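PDB 4YAR: 2-hydroxyethylphosphonate dioxygenase from Streptomyces viridochromogenes, which uses non-heme iron and dioxygen to convert 2-hydroxyethylphosphonate to hydroxymethylphosphonate and formate during the biosynthesis of the antibiotic phosphinothricin tripeptide. Local coordinates for residues D294-T305 / A323-L331; P123-I134 / Y174-S185. The protein carries 1 engineered substitution. One frame throughout, in Å; residues are numbered along the deposited sequence. Where two conformers were deposited one is given.

Contact 1 (D294-T305 / A323-L331); sequences DDQHDGVGKTWT and ASMASAAHL. With NA (sodium ion), chain L.
Q296 and H330 reach toward each other from opposite directions and meet flat, with the side-chain amide stacked over one face of the imidazole, offset toward its rim, and the two planes only 7° apart. Q296 is poorly ordered and the approach is doubtfully short, so the finer details of this stack deserve caution. Both groups also touch the sodium ion: H330 ND1 lies 2.4 Å from the metal and Q296 OE1 2.2 Å. The ion stands above the ring face beside ND1, on the side of the amide, an irregular geometry, and its water shell is doubtful. At the other ring nitrogen, H330 NE2 donates to D294 O over 3.1 Å; the carbonyl oxygen lies close to the ring plane, which orients the imidazole, but the donor stands well above the plane of the carbonyl group. K302 crosses the imidazole at about a right angle, and its extended chain brings NZ to the ring edge, 3.4 Å from H330 CE1.

Farther along, T305 turns OG1 anti to its carbonyl carbon (chi1 -61°), where it donates to T303 O and meets A326 CB. A water links the two segments by donating to T303 O at 2.7 Å and accepting from S327 N. The loop between helices 270-283 and 307-312 thus lies along the chain leaving strand 320-324. T305 and A326 both hydrogen-bond S173 at the start of strand 173-176, while M325 turns to strands 335-343 and 400-407.

Contact 2 (P123-I134 / Y174-S185); sequences PALNNGHLEPAI and YVHPSYCPHSYS. Engineered in segment 174-185: H176 (natural residue Glu). With CD (cadmium ion), chain B; CD (cadmium ion), chain E.
N126 and H182 are joined by two hydrogen bonds: H182 N donates to the side-chain oxygen N126 OD1 over 2.9 Å, and N126 N returns a nearly straight backbone bond to H182 O. G128 N also donates to N126 OD1, closing an Asx turn, and the two donors grip this oxygen from opposite faces of the amide plane. S183 OG donates to P123 O over 2.8 Å, while R146 binds the same carbonyl. With chi1 at 69°, the N126 side chain lies between its own backbone N and carbonyl carbon, placing ND2 over one face of the H182 imidazole with the planes almost perpendicular. On the ring's edge, H182 ND1 donates to C180 O, 2.7 Å away, fixing the ring so that NE2 faces the metal. H129 NE2 and H182 NE2 bind cadmium at 2.3 and 2.4 Å, and four waters complete its shell. These are the iron-binding histidines of a cupin-type beta fold, and cadmium occupies their site here. In the conformer given, the engineered H176 (natural Glu) is placed over the opposite face of H182, too close for its detail to be trusted. Its backbone N donates to A133 O in an antiparallel pair. Y179 N donates to H129 O at 2.7 Å, and L130 CA makes a CH-pi contact over the face of the Y179 ring, 3.9 Å from its centroid. L130 CD1 packs against Y179 CE2, and I134 CG1 against V175 CG2.

How the contacts relate
Contact 2 is partly buried and joins strands 133-140, 173-176 and 183-186 around the active-site metal; contact 1 is a surface contact of loops beside strand 320-324. Their centres are about 14 Å apart, and strand 173-176 and the start of strand 133-140 bring them together: T303 makes a weak hydrogen bond to V175 N, A326 packs on Y174 and I134, and L331 touches P132. Histidines bind metal in both, but the chemistry differs. In 123-134 / 174-185 two histidines that bind the catalytic iron hold cadmium here, together with four waters, backed by backbone and strand hydrogen bonds, whereas 294-305 / 323-331 has one histidine and a glutamine at sodium, with a water bridge and little apolar packing.

Contact 1 (D294-T305 / A323-L331)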
# COMPACT_ATOMS: atom_id res chain seq x y z
N ASP A 294 -7.51 -16.87 -4.49
CA ASP A 294 -7.98 -17.72 -3.40
C ASP A 294 -9.28 -17.26 -2.76
O ASP A 294 -9.58 -16.07 -2.74
CB ASP A 294 -6.87 -17.84 -2.39
CG ASP A 294 -5.66 -18.46 -3.01
OD1 ASP A 294 -5.87 -19.42 -3.76
OD2 ASP A 294 -4.52 -17.95 -2.81
N ASP A 295 -10.10 -18.23 -2.34
CA ASP A 295 -11.31 -17.93 -1.58
C ASP A 295 -10.81 -17.16 -0.38
O ASP A 295 -9.69 -17.37 0.08
CB ASP A 295 -12.11 -19.21 -1.17
CG ASP A 295 -11.33 -20.19 -0.21
OD1 ASP A 295 -10.11 -20.00 0.03
OD2 ASP A 295 -11.95 -21.15 0.33
N GLN A 296 -11.60 -16.24 0.12
CA GLN A 296 -11.13 -15.39 1.21
C GLN A 296 -11.48 -16.02 2.58
O GLN A 296 -12.38 -16.84 2.64
CB GLN A 296 -11.77 -14.04 1.01
CG GLN A 296 -10.89 -13.08 0.21
CD GLN A 296 -9.65 -12.63 0.98
OE1 GLN A 296 -8.93 -13.44 1.56
NE2 GLN A 296 -9.41 -11.33 0.99
N HIS A 297 -10.75 -15.73 3.66
CA HIS A 297 -11.15 -16.24 4.99
C HIS A 297 -10.92 -15.24 6.13
O HIS A 297 -9.78 -15.02 6.52
CB HIS A 297 -10.40 -17.56 5.29
CG HIS A 297 -11.13 -18.49 6.22
ND1 HIS A 297 -10.76 -18.67 7.54
CD2 HIS A 297 -12.20 -19.30 6.01
CE1 HIS A 297 -11.57 -19.55 8.10
NE2 HIS A 297 -12.45 -19.95 7.20
N ASP A 298 -12.00 -14.69 6.69
CA ASP A 298 -11.91 -13.48 7.56
C ASP A 298 -11.34 -13.70 8.98
O ASP A 298 -11.17 -12.73 9.73
CB ASP A 298 -13.25 -12.68 7.61
CG ASP A 298 -14.25 -13.20 8.66
OD1 ASP A 298 -14.19 -14.38 9.04
OD2 ASP A 298 -15.11 -12.40 9.08
N GLY A 299 -11.04 -14.95 9.33
CA GLY A 299 -10.19 -15.22 10.49
C GLY A 299 -8.83 -14.55 10.36
O GLY A 299 -8.51 -13.94 9.34
N VAL A 300 -8.05 -14.62 11.43
CA VAL A 300 -6.65 -14.16 11.37
C VAL A 300 -5.73 -15.40 11.23
O VAL A 300 -4.54 -15.25 10.96
CB VAL A 300 -6.29 -13.23 12.56
CG1 VAL A 300 -7.19 -11.98 12.57
CG2 VAL A 300 -6.38 -13.95 13.91
N GLY A 301 -6.30 -16.60 11.37
CA GLY A 301 -5.58 -17.86 11.21
C GLY A 301 -4.77 -18.03 9.94
O GLY A 301 -3.65 -18.52 10.00
N LYS A 302 -5.29 -17.61 8.78
CA LYS A 302 -4.61 -17.87 7.52
C LYS A 302 -3.33 -17.07 7.44
O LYS A 302 -2.37 -17.56 6.92
CB LYS A 302 -5.49 -17.56 6.28
CG LYS A 302 -5.15 -18.32 4.97
CD LYS A 302 -5.73 -17.56 3.74
CE LYS A 302 -5.74 -18.28 2.36
NZ LYS A 302 -6.60 -17.62 1.27
N THR A 303 -3.29 -15.83 7.92
CA THR A 303 -2.05 -15.07 7.66
C THR A 303 -1.10 -15.14 8.85
O THR A 303 0.13 -14.79 8.76
CB THR A 303 -2.35 -13.60 7.39
OG1 THR A 303 -3.06 -13.08 8.52
CG2 THR A 303 -3.20 -13.46 6.22
N TRP A 304 -1.65 -15.50 9.98
CA TRP A 304 -0.88 -15.55 11.23
C TRP A 304 0.52 -16.14 11.02
O TRP A 304 0.66 -17.26 10.52
CB TRP A 304 -1.59 -16.42 12.21
CG TRP A 304 -1.11 -16.31 13.65
CD1 TRP A 304 -0.16 -17.07 14.28
CD2 TRP A 304 -1.56 -15.36 14.61
NE1 TRP A 304 -0.05 -16.68 15.61
CE2 TRP A 304 -0.88 -15.61 15.82
CE3 TRP A 304 -2.49 -14.30 14.57
CZ2 TRP A 304 -1.11 -14.88 16.97
CZ3 TRP A 304 -2.71 -13.57 15.71
CH2 TRP A 304 -2.03 -13.86 16.90
N THR A 305 1.54 -15.45 11.50
CA THR A 305 2.93 -15.91 11.33
C THR A 305 3.62 -15.91 12.71
O THR A 305 3.72 -14.87 13.38
CB THR A 305 3.69 -15.03 10.38
OG1 THR A 305 3.06 -15.09 9.11
CG2 THR A 305 5.13 -15.41 10.22
N ALA A 323 14.12 -12.40 7.51
CA ALA A 323 13.10 -13.34 7.86
C ALA A 323 11.73 -12.66 7.58
O ALA A 323 11.61 -11.43 7.67
CB ALA A 323 13.19 -13.64 9.34
N SER A 324 10.75 -13.48 7.24
CA SER A 324 9.44 -12.99 6.86
C SER A 324 8.51 -12.67 7.97
O SER A 324 8.40 -13.41 8.92
CB SER A 324 8.73 -14.03 5.97
OG SER A 324 9.55 -14.41 4.85
N MET A 325 7.82 -11.54 7.83
CA MET A 325 6.65 -11.27 8.64
C MET A 325 5.46 -11.80 7.88
O MET A 325 5.62 -12.36 6.77
CB MET A 325 6.42 -9.78 8.91
CG MET A 325 7.55 -9.12 9.55
SD MET A 325 7.01 -7.44 9.96
CE MET A 325 8.65 -6.85 10.55
N ALA A 326 4.30 -11.79 8.53
CA ALA A 326 3.07 -12.19 7.88
C ALA A 326 2.82 -11.51 6.52
O ALA A 326 3.12 -10.32 6.32
CB ALA A 326 1.94 -11.99 8.82
N SER A 327 2.17 -12.26 5.61
CA SER A 327 1.78 -11.74 4.28
C SER A 327 0.42 -12.32 3.87
O SER A 327 -0.06 -13.31 4.45
CB SER A 327 2.81 -12.06 3.20
OG SER A 327 3.01 -13.45 3.03
N ALA A 328 -0.15 -11.73 2.83
CA ALA A 328 -1.43 -12.17 2.35
C ALA A 328 -1.43 -12.00 0.85
O ALA A 328 -1.19 -10.92 0.38
CB ALA A 328 -2.52 -11.34 2.97
N ALA A 329 -1.65 -13.07 0.08
CA ALA A 329 -1.72 -12.95 -1.40
C ALA A 329 -2.84 -12.07 -1.92
O ALA A 329 -2.71 -11.53 -3.02
CB ALA A 329 -1.79 -14.33 -2.05
N HIS A 330 -3.86 -11.80 -1.11
CA HIS A 330 -4.89 -10.81 -1.47
C HIS A 330 -4.46 -9.41 -1.24
O HIS A 330 -5.23 -8.52 -1.60
CB HIS A 330 -6.17 -11.01 -0.64
CG HIS A 330 -6.69 -12.40 -0.70
ND1 HIS A 330 -6.12 -13.41 0.07
CD2 HIS A 330 -7.73 -12.97 -1.36
CE1 HIS A 330 -6.70 -14.54 -0.19
NE2 HIS A 330 -7.73 -14.30 -1.01
N LEU A 331 -3.26 -9.20 -0.65
CA LEU A 331 -2.79 -7.87 -0.35
C LEU A 331 -1.34 -7.83 -0.83
O LEU A 331 -0.40 -7.67 -0.01
CB LEU A 331 -2.89 -7.54 1.16
CG LEU A 331 -4.33 -7.40 1.67
CD1 LEU A 331 -4.41 -7.47 3.19
CD2 LEU A 331 -4.99 -6.16 1.10
NA NA L . -6.83 -13.67 2.33
O HOH W 1 -6.43 -11.11 2.78
O HOH W 2 1.33 -14.88 6.29
O HOH W 3 -7.24 -15.62 2.54
O HOH W 4 -6.18 -12.40 2.14
O HOH W 5 -4.41 -13.92 1.41

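Contact 2 (P123-I134 / Y174-S185)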
# COMPACT_ATOMS: atom_id res chain seq x y z
N PRO A 123 -9.73 -5.76 26.68
CA PRO A 123 -9.43 -4.51 26.03
C PRO A 123 -10.58 -4.07 25.09
O PRO A 123 -10.93 -4.76 24.16
CB PRO A 123 -8.16 -4.81 25.20
CG PRO A 123 -8.20 -6.28 24.94
CD PRO A 123 -8.93 -6.87 26.16
N ALA A 124 -11.11 -2.87 25.32
CA ALA A 124 -12.26 -2.39 24.61
C ALA A 124 -11.86 -2.24 23.16
O ALA A 124 -10.73 -1.85 22.87
CB ALA A 124 -12.76 -1.06 25.22
N LEU A 125 -12.76 -2.60 22.26
CA LEU A 125 -12.45 -2.55 20.81
C LEU A 125 -12.43 -1.16 20.22
O LEU A 125 -13.11 -0.26 20.72
CB LEU A 125 -13.48 -3.40 20.05
CG LEU A 125 -13.41 -4.91 20.30
CD1 LEU A 125 -14.72 -5.51 19.79
CD2 LEU A 125 -12.25 -5.59 19.61
N ASN A 126 -11.63 -0.94 19.16
CA ASN A 126 -11.81 0.25 18.33
C ASN A 126 -12.91 0.02 17.28
O ASN A 126 -13.55 -1.03 17.26
CB ASN A 126 -10.48 0.66 17.69
CG ASN A 126 -9.98 -0.30 16.64
OD1 ASN A 126 -10.71 -1.13 16.13
ND2 ASN A 126 -8.67 -0.18 16.29
N ASN A 127 -13.10 0.99 16.40
CA ASN A 127 -14.10 0.89 15.32
C ASN A 127 -13.65 0.14 14.05
O ASN A 127 -14.49 -0.21 13.22
CB ASN A 127 -14.52 2.30 14.87
CG ASN A 127 -15.10 3.13 16.01
OD1 ASN A 127 -14.87 4.35 16.08
ND2 ASN A 127 -15.83 2.48 16.92
N GLY A 128 -12.37 -0.09 13.86
CA GLY A 128 -11.91 -0.69 12.57
C GLY A 128 -11.63 0.42 11.56
O GLY A 128 -12.04 1.54 11.76
N HIS A 129 -10.94 0.13 10.47
CA HIS A 129 -10.61 1.12 9.47
C HIS A 129 -10.46 0.40 8.13
O HIS A 129 -10.28 -0.80 8.08
CB HIS A 129 -9.35 1.91 9.84
CG HIS A 129 -8.24 1.11 10.40
ND1 HIS A 129 -7.48 0.27 9.62
CD2 HIS A 129 -7.69 1.06 11.65
CE1 HIS A 129 -6.57 -0.32 10.38
NE2 HIS A 129 -6.68 0.15 11.61
N LEU A 130 -10.59 1.12 7.05
CA LEU A 130 -10.56 0.52 5.74
C LEU A 130 -9.22 -0.16 5.47
O LEU A 130 -9.18 -1.27 4.93
CB LEU A 130 -10.73 1.57 4.69
CG LEU A 130 -10.67 1.16 3.21
CD1 LEU A 130 -11.69 0.06 2.94
CD2 LEU A 130 -10.86 2.40 2.37
N GLU A 131 -8.15 0.51 5.86
CA GLU A 131 -6.82 0.01 5.58
C GLU A 131 -6.52 -1.34 6.23
O GLU A 131 -6.75 -1.57 7.45
CB GLU A 131 -5.77 1.04 5.95
CG GLU A 131 -5.82 2.27 5.09
CD GLU A 131 -6.99 3.21 5.37
OE1 GLU A 131 -7.60 3.13 6.46
OE2 GLU A 131 -7.27 3.99 4.45
N PRO A 132 -5.88 -2.22 5.43
CA PRO A 132 -5.34 -3.46 5.99
C PRO A 132 -4.02 -3.10 6.71
O PRO A 132 -3.46 -2.04 6.44
CB PRO A 132 -5.09 -4.29 4.74
CG PRO A 132 -4.80 -3.31 3.67
CD PRO A 132 -5.44 -2.00 4.04
N ALA A 133 -3.58 -3.91 7.65
CA ALA A 133 -2.30 -3.64 8.33
C ALA A 133 -1.53 -4.91 8.63
O ALA A 133 -2.12 -5.95 8.89
CB ALA A 133 -2.54 -2.87 9.60
N ILE A 134 -0.19 -4.81 8.66
CA ILE A 134 0.64 -5.84 9.27
C ILE A 134 0.86 -5.33 10.71
O ILE A 134 1.15 -4.16 10.93
CB ILE A 134 2.02 -6.07 8.53
CG1 ILE A 134 1.86 -6.81 7.17
CG2 ILE A 134 3.01 -6.86 9.38
CD1 ILE A 134 3.10 -6.78 6.27
N TYR A 174 0.81 -10.73 12.19
CA TYR A 174 -0.32 -11.10 11.39
C TYR A 174 -0.85 -9.91 10.57
O TYR A 174 -0.59 -8.72 10.87
CB TYR A 174 -1.46 -11.68 12.26
CG TYR A 174 -2.27 -10.63 13.00
CD1 TYR A 174 -1.75 -9.88 14.06
CD2 TYR A 174 -3.60 -10.39 12.64
CE1 TYR A 174 -2.50 -8.92 14.70
CE2 TYR A 174 -4.37 -9.46 13.29
CZ TYR A 174 -3.84 -8.74 14.33
OH TYR A 174 -4.65 -7.78 14.91
N VAL A 175 -1.71 -10.25 9.61
CA VAL A 175 -2.37 -9.26 8.80
C VAL A 175 -3.79 -9.17 9.24
O VAL A 175 -4.54 -10.16 9.21
CB VAL A 175 -2.38 -9.59 7.33
CG1 VAL A 175 -3.19 -8.49 6.62
CG2 VAL A 175 -0.96 -9.65 6.83
N HIS A 176 -4.14 -7.93 9.53
CA HIS A 176 -5.42 -7.54 10.02
C HIS A 176 -6.26 -7.27 8.77
O HIS A 176 -5.84 -6.60 7.80
CB HIS A 176 -5.28 -6.32 10.96
CG HIS A 176 -6.55 -5.89 11.60
ND1 HIS A 176 -7.36 -6.76 12.30
CD2 HIS A 176 -7.15 -4.68 11.65
CE1 HIS A 176 -8.42 -6.10 12.74
NE2 HIS A 176 -8.29 -4.83 12.39
N PRO A 177 -7.45 -7.88 8.75
CA PRO A 177 -8.23 -7.57 7.59
C PRO A 177 -8.86 -6.17 7.65
O PRO A 177 -9.03 -5.63 8.73
CB PRO A 177 -9.31 -8.65 7.61
CG PRO A 177 -9.44 -9.10 9.03
CD PRO A 177 -8.13 -8.81 9.69
N SER A 178 -9.17 -5.62 6.49
CA SER A 178 -9.90 -4.37 6.37
C SER A 178 -11.19 -4.38 7.22
O SER A 178 -11.87 -5.37 7.27
CB SER A 178 -10.23 -4.16 4.91
OG SER A 178 -11.41 -3.41 4.76
N TYR A 179 -11.41 -3.29 7.95
CA TYR A 179 -12.59 -3.03 8.73
C TYR A 179 -12.81 -3.81 10.01
O TYR A 179 -13.67 -3.44 10.76
CB TYR A 179 -13.87 -3.00 7.84
CG TYR A 179 -14.02 -1.72 7.05
CD1 TYR A 179 -13.84 -0.46 7.65
CD2 TYR A 179 -14.43 -1.76 5.71
CE1 TYR A 179 -14.01 0.72 6.93
CE2 TYR A 179 -14.61 -0.60 4.98
CZ TYR A 179 -14.40 0.63 5.58
OH TYR A 179 -14.56 1.76 4.86
N CYS A 180 -11.96 -4.80 10.29
CA CYS A 180 -12.10 -5.61 11.50
C CYS A 180 -11.77 -4.74 12.72
O CYS A 180 -10.69 -4.15 12.77
CB CYS A 180 -11.16 -6.82 11.46
SG CYS A 180 -11.59 -8.16 12.63
N PRO A 181 -12.69 -4.62 13.67
CA PRO A 181 -12.34 -3.89 14.90
C PRO A 181 -11.30 -4.69 15.68
O PRO A 181 -11.35 -5.93 15.66
CB PRO A 181 -13.63 -3.87 15.69
CG PRO A 181 -14.70 -3.99 14.65
CD PRO A 181 -14.13 -4.94 13.65
N HIS A 182 -10.38 -4.01 16.35
CA HIS A 182 -9.29 -4.72 17.01
C HIS A 182 -8.84 -3.97 18.24
O HIS A 182 -9.08 -2.74 18.38
CB HIS A 182 -8.11 -4.96 16.04
CG HIS A 182 -7.77 -3.79 15.20
ND1 HIS A 182 -8.61 -3.34 14.20
CD2 HIS A 182 -6.70 -2.96 15.19
CE1 HIS A 182 -8.05 -2.29 13.60
NE2 HIS A 182 -6.91 -2.05 14.21
N SER A 183 -8.24 -4.70 19.17
CA SER A 183 -7.56 -4.07 20.29
C SER A 183 -6.63 -5.04 20.92
O SER A 183 -6.63 -6.23 20.57
CB SER A 183 -8.56 -3.57 21.37
OG SER A 183 -9.38 -4.65 21.79
N TYR A 184 -5.84 -4.56 21.89
CA TYR A 184 -4.81 -5.40 22.49
C TYR A 184 -4.69 -5.14 23.99
O TYR A 184 -4.88 -4.00 24.38
CB TYR A 184 -3.44 -5.06 21.84
CG TYR A 184 -3.46 -5.20 20.34
CD1 TYR A 184 -3.29 -6.43 19.72
CD2 TYR A 184 -3.66 -4.12 19.54
CE1 TYR A 184 -3.35 -6.56 18.33
CE2 TYR A 184 -3.72 -4.22 18.14
CZ TYR A 184 -3.56 -5.44 17.55
OH TYR A 184 -3.61 -5.52 16.18
N SER A 185 -4.34 -6.18 24.78
CA SER A 185 -3.95 -6.01 26.14
C SER A 185 -2.71 -6.79 26.41
O SER A 185 -2.37 -7.67 25.59
CB SER A 185 -5.04 -6.49 27.09
OG SER A 185 -5.41 -7.82 26.83
CD CD B . -5.43 -0.30 13.50
CD CD E . -8.71 5.17 6.06
O HOH W 6 -9.80 -2.37 10.76
O HOH W 7 -3.74 0.98 12.90
O HOH W 8 -3.77 -0.95 15.23
O HOH W 9 -4.03 -1.33 11.91
O HOH W 10 -6.45 1.48 14.69